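Local coordinates for beta-glucuronidase (Dictyoglomus thermophilum, PDB 6XXW), which probably hydrolyses beta-D-glucuronides, as a member of glycosyl hydrolase family 2, at residues L93-N107 against N135-V149. Numbering follows the deposited sequence.
Sequences LRVGAAAHFSEVYVN and NIIEIMVDNTLTWDV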
ATOM      1  N   LEU A  93     -45.767 -10.172   1.643  1.00 20.14           N
ATOM      2  CA  LEU A  93     -44.597  -9.679   0.934  1.00 20.04           C
ATOM      3  C   LEU A  93     -43.803  -8.830   1.907  1.00 20.89           C
ATOM      4  O   LEU A  93     -44.318  -7.827   2.398  1.00 20.15           O
ATOM      5  CB  LEU A  93     -45.016  -8.866  -0.285  1.00 23.29           C
ATOM      6  CG  LEU A  93     -43.947  -8.071  -1.026  1.00 24.53           C
ATOM      7  CD1 LEU A  93     -42.891  -9.001  -1.556  1.00 27.44           C
ATOM      8  CD2 LEU A  93     -44.616  -7.354  -2.157  1.00 32.07           C
ATOM      9  N   ARG A  94     -42.566  -9.233   2.182  1.00 21.07           N
ATOM     10  CA  ARG A  94     -41.729  -8.594   3.190  1.00 21.26           C
ATOM     11  C   ARG A  94     -40.487  -7.998   2.537  1.00 20.74           C
ATOM     12  O   ARG A  94     -39.831  -8.651   1.717  1.00 18.94           O
ATOM     13  CB  ARG A  94     -41.340  -9.612   4.270  1.00 22.58           C
ATOM     14  CG  ARG A  94     -40.136  -9.245   5.118  1.00 23.79           C
ATOM     15  CD  ARG A  94     -40.546  -8.379   6.299  1.00 29.20           C
ATOM     16  NE  ARG A  94     -41.467  -9.071   7.196  1.00 42.59           N
ATOM     17  CZ  ARG A  94     -41.115  -9.627   8.354  1.00 38.60           C
ATOM     18  NH1 ARG A  94     -39.846  -9.581   8.760  1.00 29.33           N
ATOM     19  NH2 ARG A  94     -42.033 -10.235   9.098  1.00 32.24           N
ATOM     20  N   VAL A  95     -40.174  -6.755   2.893  1.00 17.56           N
ATOM     21  CA  VAL A  95     -38.944  -6.091   2.460  1.00 18.69           C
ATOM     22  C   VAL A  95     -38.095  -5.893   3.708  1.00 19.04           C
ATOM     23  O   VAL A  95     -38.530  -5.236   4.661  1.00 20.57           O
ATOM     24  CB  VAL A  95     -39.219  -4.751   1.757  1.00 19.79           C
ATOM     25  CG1 VAL A  95     -37.898  -4.082   1.343  1.00 22.80           C
ATOM     26  CG2 VAL A  95     -40.117  -4.948   0.556  1.00 19.76           C
ATOM     27  N   GLY A  96     -36.901  -6.485   3.716  1.00 21.55           N
ATOM     28  CA  GLY A  96     -36.086  -6.445   4.915  1.00 20.92           C
ATOM     29  C   GLY A  96     -35.645  -5.039   5.279  1.00 19.33           C
ATOM     30  O   GLY A  96     -35.623  -4.676   6.459  1.00 21.39           O
ATOM     31  N   ALA A  97     -35.261  -4.244   4.279  1.00 17.21           N
ATOM     32  CA  ALA A  97     -34.866  -2.853   4.487  1.00 20.35           C
ATOM     33  C   ALA A  97     -34.687  -2.167   3.141  1.00 21.96           C
ATOM     34  O   ALA A  97     -34.185  -2.779   2.192  1.00 19.08           O
ATOM     35  CB  ALA A  97     -33.565  -2.744   5.304  1.00 17.12           C
ATOM     36  N   ALA A  98     -35.098  -0.897   3.070  1.00 19.20           N
ATOM     37  CA  ALA A  98     -34.874  -0.059   1.890  1.00 21.95           C
ATOM     38  C   ALA A  98     -34.679   1.383   2.345  1.00 22.08           C
ATOM     39  O   ALA A  98     -35.560   1.949   2.996  1.00 20.94           O
ATOM     40  CB  ALA A  98     -36.050  -0.162   0.910  1.00 18.65           C
ATOM     41  N   ALA A  99     -33.539   1.985   2.014  1.00 20.54           N
ATOM     42  CA  ALA A  99     -33.170   3.300   2.542  1.00 19.23           C
ATOM     43  C   ALA A  99     -33.511   4.393   1.529  1.00 16.95           C
ATOM     44  O   ALA A  99     -32.927   4.419   0.442  1.00 24.23           O
ATOM     45  CB  ALA A  99     -31.673   3.331   2.872  1.00 21.84           C
ATOM     46  N   HIS A 100     -34.414   5.321   1.879  1.00 21.92           N
ATOM     47  CA  HIS A 100     -35.007   5.513   3.200  1.00 22.59           C
ATOM     48  C   HIS A 100     -36.545   5.532   3.186  1.00 22.66           C
ATOM     49  O   HIS A 100     -37.171   5.171   4.181  1.00 28.74           O
ATOM     50  CB  HIS A 100     -34.504   6.835   3.818  1.00 25.31           C
ATOM     51  CG  HIS A 100     -33.012   6.915   3.915  1.00 22.21           C
ATOM     52  ND1 HIS A 100     -32.298   6.299   4.919  1.00 25.44           N
ATOM     53  CD2 HIS A 100     -32.098   7.505   3.108  1.00 20.37           C
ATOM     54  CE1 HIS A 100     -31.006   6.512   4.732  1.00 23.37           C
ATOM     55  NE2 HIS A 100     -30.857   7.236   3.636  1.00 24.75           N
ATOM     56  N   PHE A 101     -37.142   6.002   2.090  1.00 19.98           N
ATOM     57  CA  PHE A 101     -38.587   5.946   1.868  1.00 21.51           C
ATOM     58  C   PHE A 101     -38.878   4.937   0.764  1.00 25.36           C
ATOM     59  O   PHE A 101     -38.148   4.877  -0.234  1.00 23.65           O
ATOM     60  CB  PHE A 101     -39.154   7.309   1.454  1.00 21.31           C
ATOM     61  CG  PHE A 101     -38.797   8.437   2.377  1.00 27.16           C
ATOM     62  CD1 PHE A 101     -39.673   8.843   3.370  1.00 29.12           C
ATOM     63  CD2 PHE A 101     -37.597   9.123   2.230  1.00 29.43           C
ATOM     64  CE1 PHE A 101     -39.350   9.899   4.213  1.00 26.99           C
ATOM     65  CE2 PHE A 101     -37.275  10.174   3.069  1.00 27.48           C
ATOM     66  CZ  PHE A 101     -38.145  10.561   4.060  1.00 24.01           C
ATOM     67  N   SER A 102     -39.941   4.146   0.924  1.00 18.50           N
ATOM     68  CA  SER A 102     -40.204   3.077  -0.034  1.00 18.09           C
ATOM     69  C   SER A 102     -41.702   2.906  -0.268  1.00 24.16           C
ATOM     70  O   SER A 102     -42.521   3.149   0.620  1.00 18.58           O
ATOM     71  CB  SER A 102     -39.600   1.750   0.441  1.00 21.59           C
ATOM     72  OG  SER A 102     -39.711   0.752  -0.574  1.00 31.52           O
ATOM     73  N   GLU A 103     -42.043   2.482  -1.485  1.00 22.11           N
ATOM     74  CA  GLU A 103     -43.396   2.099  -1.874  1.00 20.55           C
ATOM     75  C   GLU A 103     -43.332   0.783  -2.641  1.00 18.59           C
ATOM     76  O   GLU A 103     -42.476   0.620  -3.514  1.00 19.01           O
ATOM     77  CB  GLU A 103     -44.048   3.179  -2.743  1.00 22.11           C
ATOM     78  CG  GLU A 103     -44.346   4.485  -1.995  1.00 27.83           C
ATOM     79  CD  GLU A 103     -44.613   5.654  -2.941  1.00 33.06           C
ATOM     80  OE1 GLU A 103     -44.837   6.775  -2.446  1.00 39.56           O
ATOM     81  OE2 GLU A 103     -44.599   5.456  -4.177  1.00 35.98           O
ATOM     82  N   VAL A 104     -44.239  -0.145  -2.328  1.00 21.15           N
ATOM     83  CA  VAL A 104     -44.230  -1.489  -2.905  1.00 22.51           C
ATOM     84  C   VAL A 104     -45.498  -1.693  -3.727  1.00 24.23           C
ATOM     85  O   VAL A 104     -46.612  -1.527  -3.213  1.00 19.82           O
ATOM     86  CB  VAL A 104     -44.118  -2.578  -1.826  1.00 23.71           C
ATOM     87  CG1 VAL A 104     -44.091  -3.951  -2.481  1.00 22.16           C
ATOM     88  CG2 VAL A 104     -42.879  -2.380  -0.990  1.00 27.00           C
ATOM     89  N   TYR A 105     -45.325  -2.069  -4.994  1.00 19.08           N
ATOM     90  CA  TYR A 105     -46.443  -2.296  -5.902  1.00 18.45           C
ATOM     91  C   TYR A 105     -46.468  -3.746  -6.352  1.00 18.95           C
ATOM     92  O   TYR A 105     -45.451  -4.273  -6.812  1.00 22.34           O
ATOM     93  CB  TYR A 105     -46.362  -1.398  -7.135  1.00 17.87           C
ATOM     94  CG  TYR A 105     -46.369   0.075  -6.828  1.00 24.91           C
ATOM     95  CD1 TYR A 105     -45.217   0.717  -6.380  1.00 21.43           C
ATOM     96  CD2 TYR A 105     -47.523   0.837  -7.007  1.00 24.03           C
ATOM     97  CE1 TYR A 105     -45.219   2.081  -6.101  1.00 27.15           C
ATOM     98  CE2 TYR A 105     -47.533   2.192  -6.726  1.00 23.97           C
ATOM     99  CZ  TYR A 105     -46.380   2.808  -6.280  1.00 30.29           C
ATOM    100  OH  TYR A 105     -46.372   4.152  -6.001  1.00 25.67           O
ATOM    101  N   VAL A 106     -47.638  -4.370  -6.266  1.00 17.61           N
ATOM    102  CA  VAL A 106     -47.857  -5.720  -6.780  1.00 15.58           C
ATOM    103  C   VAL A 106     -48.822  -5.595  -7.950  1.00 20.68           C
ATOM    104  O   VAL A 106     -49.982  -5.201  -7.764  1.00 19.89           O
ATOM    105  CB  VAL A 106     -48.404  -6.657  -5.695  1.00 23.19           C
ATOM    106  CG1 VAL A 106     -48.787  -8.000  -6.295  1.00 17.01           C
ATOM    107  CG2 VAL A 106     -47.364  -6.829  -4.572  1.00 24.31           C
ATOM    108  N   ASN A 107     -48.341  -5.911  -9.157  1.00 19.41           N
ATOM    109  CA  ASN A 107     -49.123  -5.743 -10.392  1.00 18.04           C
ATOM    110  C   ASN A 107     -49.714  -4.338 -10.493  1.00 20.81           C
ATOM    111  O   ASN A 107     -50.873  -4.149 -10.877  1.00 21.53           O
ATOM    112  CB  ASN A 107     -50.212  -6.811 -10.495  1.00 17.08           C
ATOM    113  CG  ASN A 107     -49.632  -8.207 -10.546  1.00 21.10           C
ATOM    114  OD1 ASN A 107     -48.683  -8.451 -11.278  1.00 17.46           O
ATOM    115  ND2 ASN A 107     -50.172  -9.113  -9.746  1.00 19.49           N
ATOM    116  N   ASN A 135     -46.545 -12.568 -12.078  1.00 19.88           N
ATOM    117  CA  ASN A 135     -46.836 -11.350 -11.347  1.00 25.86           C
ATOM    118  C   ASN A 135     -45.629 -10.429 -11.461  1.00 19.01           C
ATOM    119  O   ASN A 135     -44.523 -10.875 -11.771  1.00 21.94           O
ATOM    120  CB  ASN A 135     -47.142 -11.646  -9.885  1.00 21.06           C
ATOM    121  CG  ASN A 135     -48.392 -12.482  -9.717  1.00 28.14           C
ATOM    122  OD1 ASN A 135     -49.447 -11.968  -9.358  1.00 28.42           O
ATOM    123  ND2 ASN A 135     -48.281 -13.779  -9.995  1.00 20.55           N
ATOM    124  N   ILE A 136     -45.855  -9.140 -11.229  1.00 21.09           N
ATOM    125  CA  ILE A 136     -44.799  -8.131 -11.283  1.00 21.82           C
ATOM    126  C   ILE A 136     -44.765  -7.409  -9.940  1.00 21.68           C
ATOM    127  O   ILE A 136     -45.783  -6.864  -9.500  1.00 22.56           O
ATOM    128  CB  ILE A 136     -45.022  -7.124 -12.425  1.00 20.91           C
ATOM    129  CG1 ILE A 136     -45.135  -7.846 -13.772  1.00 22.92           C
ATOM    130  CG2 ILE A 136     -43.936  -6.050 -12.429  1.00 20.28           C
ATOM    131  CD1 ILE A 136     -43.937  -8.671 -14.120  1.00 28.34           C
ATOM    132  N   ILE A 137     -43.604  -7.404  -9.290  1.00 19.13           N
ATOM    133  CA  ILE A 137     -43.384  -6.564  -8.123  1.00 17.64           C
ATOM    134  C   ILE A 137     -42.517  -5.385  -8.535  1.00 20.04           C
ATOM    135  O   ILE A 137     -41.537  -5.538  -9.285  1.00 20.60           O
ATOM    136  CB  ILE A 137     -42.747  -7.338  -6.956  1.00 24.84           C
ATOM    137  CG1 ILE A 137     -42.399  -6.347  -5.834  1.00 25.63           C
ATOM    138  CG2 ILE A 137     -41.521  -8.115  -7.431  1.00 28.78           C
ATOM    139  CD1 ILE A 137     -42.067  -6.995  -4.518  1.00 26.30           C
ATOM    140  N   GLU A 138     -42.890  -4.200  -8.077  1.00 18.06           N
ATOM    141  CA  GLU A 138     -42.056  -3.025  -8.267  1.00 17.49           C
ATOM    142  C   GLU A 138     -41.883  -2.335  -6.926  1.00 22.56           C
ATOM    143  O   GLU A 138     -42.838  -2.206  -6.156  1.00 21.01           O
ATOM    144  CB  GLU A 138     -42.663  -2.074  -9.303  1.00 19.80           C
ATOM    145  CG  GLU A 138     -42.710  -2.685 -10.701  1.00 20.31           C
ATOM    146  CD  GLU A 138     -43.451  -1.820 -11.689  1.00 30.29           C
ATOM    147  OE1 GLU A 138     -42.774  -1.098 -12.456  1.00 27.07           O
ATOM    148  OE2 GLU A 138     -44.705  -1.860 -11.690  1.00 27.14           O
ATOM    149  N   ILE A 139     -40.655  -1.920  -6.636  1.00 17.95           N
ATOM    150  CA  ILE A 139     -40.338  -1.268  -5.376  1.00 19.02           C
ATOM    151  C   ILE A 139     -39.672   0.060  -5.698  1.00 21.59           C
ATOM    152  O   ILE A 139     -38.642   0.092  -6.381  1.00 19.42           O
ATOM    153  CB  ILE A 139     -39.443  -2.136  -4.473  1.00 21.76           C
ATOM    154  CG1 ILE A 139     -40.191  -3.425  -4.106  1.00 21.26           C
ATOM    155  CG2 ILE A 139     -39.028  -1.340  -3.207  1.00 21.50           C
ATOM    156  CD1 ILE A 139     -39.358  -4.493  -3.408  1.00 18.89           C
ATOM    157  N   MET A 140     -40.284   1.151  -5.250  1.00 17.91           N
ATOM    158  CA  MET A 140     -39.678   2.465  -5.348  1.00 19.05           C
ATOM    159  C   MET A 140     -38.923   2.733  -4.056  1.00 22.05           C
ATOM    160  O   MET A 140     -39.423   2.453  -2.963  1.00 21.86           O
ATOM    161  CB  MET A 140     -40.749   3.539  -5.587  1.00 18.90           C
ATOM    162  CG  MET A 140     -40.230   4.951  -5.829  1.00 17.02           C
ATOM    163  SD  MET A 140     -39.611   5.801  -4.331  1.00 26.32           S
ATOM    164  CE  MET A 140     -41.094   5.917  -3.323  1.00 23.99           C
ATOM    165  N   VAL A 141     -37.716   3.274  -4.184  1.00 19.52           N
ATOM    166  CA  VAL A 141     -36.896   3.643  -3.035  1.00 17.44           C
ATOM    167  C   VAL A 141     -36.412   5.069  -3.257  1.00 19.57           C
ATOM    168  O   VAL A 141     -35.923   5.393  -4.338  1.00 19.69           O
ATOM    169  CB  VAL A 141     -35.694   2.693  -2.848  1.00 17.54           C
ATOM    170  CG1 VAL A 141     -34.883   3.105  -1.626  1.00 21.40           C
ATOM    171  CG2 VAL A 141     -36.159   1.220  -2.739  1.00 20.97           C
ATOM    172  N   ASP A 142     -36.539   5.909  -2.234  1.00 19.47           N
ATOM    173  CA  ASP A 142     -36.140   7.314  -2.294  1.00 16.95           C
ATOM    174  C   ASP A 142     -35.096   7.530  -1.210  1.00 16.79           C
ATOM    175  O   ASP A 142     -35.349   7.221  -0.042  1.00 17.69           O
ATOM    176  CB  ASP A 142     -37.363   8.222  -2.085  1.00 19.89           C
ATOM    177  CG  ASP A 142     -37.096   9.696  -2.417  1.00 25.64           C
ATOM    178  OD1 ASP A 142     -35.939  10.145  -2.409  1.00 23.78           O
ATOM    179  OD2 ASP A 142     -38.070  10.426  -2.673  1.00 27.11           O
ATOM    180  N   ASN A 143     -33.910   8.021  -1.596  1.00 19.95           N
ATOM    181  CA  ASN A 143     -32.834   8.244  -0.638  1.00 20.78           C
ATOM    182  C   ASN A 143     -32.729   9.700  -0.204  1.00 20.72           C
ATOM    183  O   ASN A 143     -31.759  10.067   0.470  1.00 17.02           O
ATOM    184  CB  ASN A 143     -31.488   7.764  -1.210  1.00 19.11           C
ATOM    185  CG  ASN A 143     -31.072   8.531  -2.438  1.00 23.04           C
ATOM    186  OD1 ASN A 143     -31.842   9.330  -2.961  1.00 20.32           O
ATOM    187  ND2 ASN A 143     -29.838   8.301  -2.906  1.00 23.51           N
ATOM    188  N   THR A 144     -33.711  10.530  -0.557  1.00 19.14           N
ATOM    189  CA  THR A 144     -33.704  11.938  -0.182  1.00 21.96           C
ATOM    190  C   THR A 144     -33.938  12.064   1.319  1.00 25.60           C
ATOM    191  O   THR A 144     -34.986  11.654   1.823  1.00 38.88           O
ATOM    192  CB  THR A 144     -34.795  12.682  -0.950  1.00 26.29           C
ATOM    193  OG1 THR A 144     -34.635  12.424  -2.353  1.00 26.94           O
ATOM    194  CG2 THR A 144     -34.689  14.184  -0.702  1.00 25.15           C
ATOM    195  N   LEU A 145     -32.982  12.637   2.034  1.00 21.35           N
ATOM    196  CA  LEU A 145     -33.157  12.820   3.470  1.00 24.02           C
ATOM    197  C   LEU A 145     -33.941  14.096   3.770  1.00 24.74           C
ATOM    198  O   LEU A 145     -33.946  15.051   2.984  1.00 20.84           O
ATOM    199  CB  LEU A 145     -31.796  12.873   4.168  1.00 24.98           C
ATOM    200  CG  LEU A 145     -30.924  11.625   4.014  1.00 24.79           C
ATOM    201  CD1 LEU A 145     -29.462  11.938   4.318  1.00 30.27           C
ATOM    202  CD2 LEU A 145     -31.449  10.522   4.911  1.00 26.54           C
ATOM    203  N   THR A 146     -34.616  14.098   4.925  1.00 23.31           N
ATOM    204  CA  THR A 146     -35.296  15.272   5.457  1.00 18.86           C
ATOM    205  C   THR A 146     -35.007  15.371   6.949  1.00 21.20           C
ATOM    206  O   THR A 146     -34.435  14.459   7.555  1.00 20.38           O
ATOM    207  CB  THR A 146     -36.815  15.217   5.245  1.00 26.44           C
ATOM    208  OG1 THR A 146     -37.373  14.253   6.144  1.00 23.06           O
ATOM    209  CG2 THR A 146     -37.166  14.847   3.808  1.00 22.03           C
ATOM    210  N   TRP A 147     -35.438  16.474   7.566  1.00 20.94           N
ATOM    211  CA  TRP A 147     -35.206  16.595   8.998  1.00 20.11           C
ATOM    212  C   TRP A 147     -36.176  15.783   9.842  1.00 21.29           C
ATOM    213  O   TRP A 147     -35.991  15.723  11.063  1.00 24.98           O
ATOM    214  CB  TRP A 147     -35.248  18.070   9.436  1.00 26.07           C
ATOM    215  CG  TRP A 147     -33.923  18.720   9.219  1.00 20.81           C
ATOM    216  CD1 TRP A 147     -33.594  19.588   8.219  1.00 26.17           C
ATOM    217  CD2 TRP A 147     -32.731  18.521   9.988  1.00 23.37           C
ATOM    218  NE1 TRP A 147     -32.275  19.953   8.325  1.00 30.80           N
ATOM    219  CE2 TRP A 147     -31.720  19.309   9.400  1.00 25.65           C
ATOM    220  CE3 TRP A 147     -32.424  17.764  11.124  1.00 24.42           C
ATOM    221  CZ2 TRP A 147     -30.425  19.362   9.908  1.00 29.34           C
ATOM    222  CZ3 TRP A 147     -31.133  17.812  11.626  1.00 24.83           C
ATOM    223  CH2 TRP A 147     -30.150  18.607  11.017  1.00 28.50           C
ATOM    224  N   ASP A 148     -37.195  15.146   9.260  1.00 19.08           N
ATOM    225  CA  ASP A 148     -38.073  14.307  10.072  1.00 24.77           C
ATOM    226  C   ASP A 148     -37.973  12.824   9.726  1.00 24.97           C
ATOM    227  O   ASP A 148     -38.861  12.053  10.089  1.00 26.94           O
ATOM    228  CB  ASP A 148     -39.528  14.764   9.990  1.00 26.63           C
ATOM    229  CG  ASP A 148     -39.982  15.021   8.590  1.00 36.68           C
ATOM    230  OD1 ASP A 148     -39.443  14.389   7.659  1.00 42.09           O
ATOM    231  OD2 ASP A 148     -40.884  15.869   8.424  1.00 44.84           O
ATOM    232  N   VAL A 149     -36.916  12.408   9.047  1.00 24.64           N
ATOM    233  CA  VAL A 149     -36.564  10.994   8.973  1.00 24.19           C
ATOM    234  C   VAL A 149     -35.266  10.826   9.749  1.00 21.06           C
ATOM    235  O   VAL A 149     -34.511  11.782   9.945  1.00 19.67           O
ATOM    236  CB  VAL A 149     -36.422  10.485   7.521  1.00 28.11           C
ATOM    237  CG1 VAL A 149     -35.065  10.876   6.953  1.00 19.34           C
ATOM    238  CG2 VAL A 149     -36.636   8.957   7.444  1.00 23.53           C
TER
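The carbonyl oxygen D142 O is gripped by two successive amides, H100 N at 2.9 Å from above the carbonyl plane and F101 N in that plane; this is a classic beta bulge whose first N-H belongs to the cis peptide between A99 and H100. Beyond it, strands 101-106 and 135-142 run antiparallel, F101, E103 and Y105 exchanging backbone bonds with D142, M140 and E138. M140 O is likewise shared: S102 OG (2.9 Å) and E103 N reach it from opposite faces of its plane, the hydroxyl placed there by lying anti to its own backbone N (chi1 -173°). M140 lays CE against E103 CD, while Y105 OH donates to E103 OE2. At the far end N107 OD1 accepts from I136 N (2.9 Å) and N107 ND2 donates to N135 OD1 (3.0 Å), which also accepts from N130 N; an alanine here in place of N107 would probably leave I136 N without its acceptor and N135 OD1 without this amide donor. Near the bulge, L145 CD2 sits over one face of the H100 ring, whose NE2 is hydrogen-bonded to N178 OD1. On the face opposite E103, Y105 and M140, I137 CD1 meets L93 CD2 tip to tip at a tight 3.5 Å, and I139 and V141 pack on V95 and A98. Strand 90-99 thus lies across these two strands, as in the beta-sandwich of a family 2 sugar-binding domain.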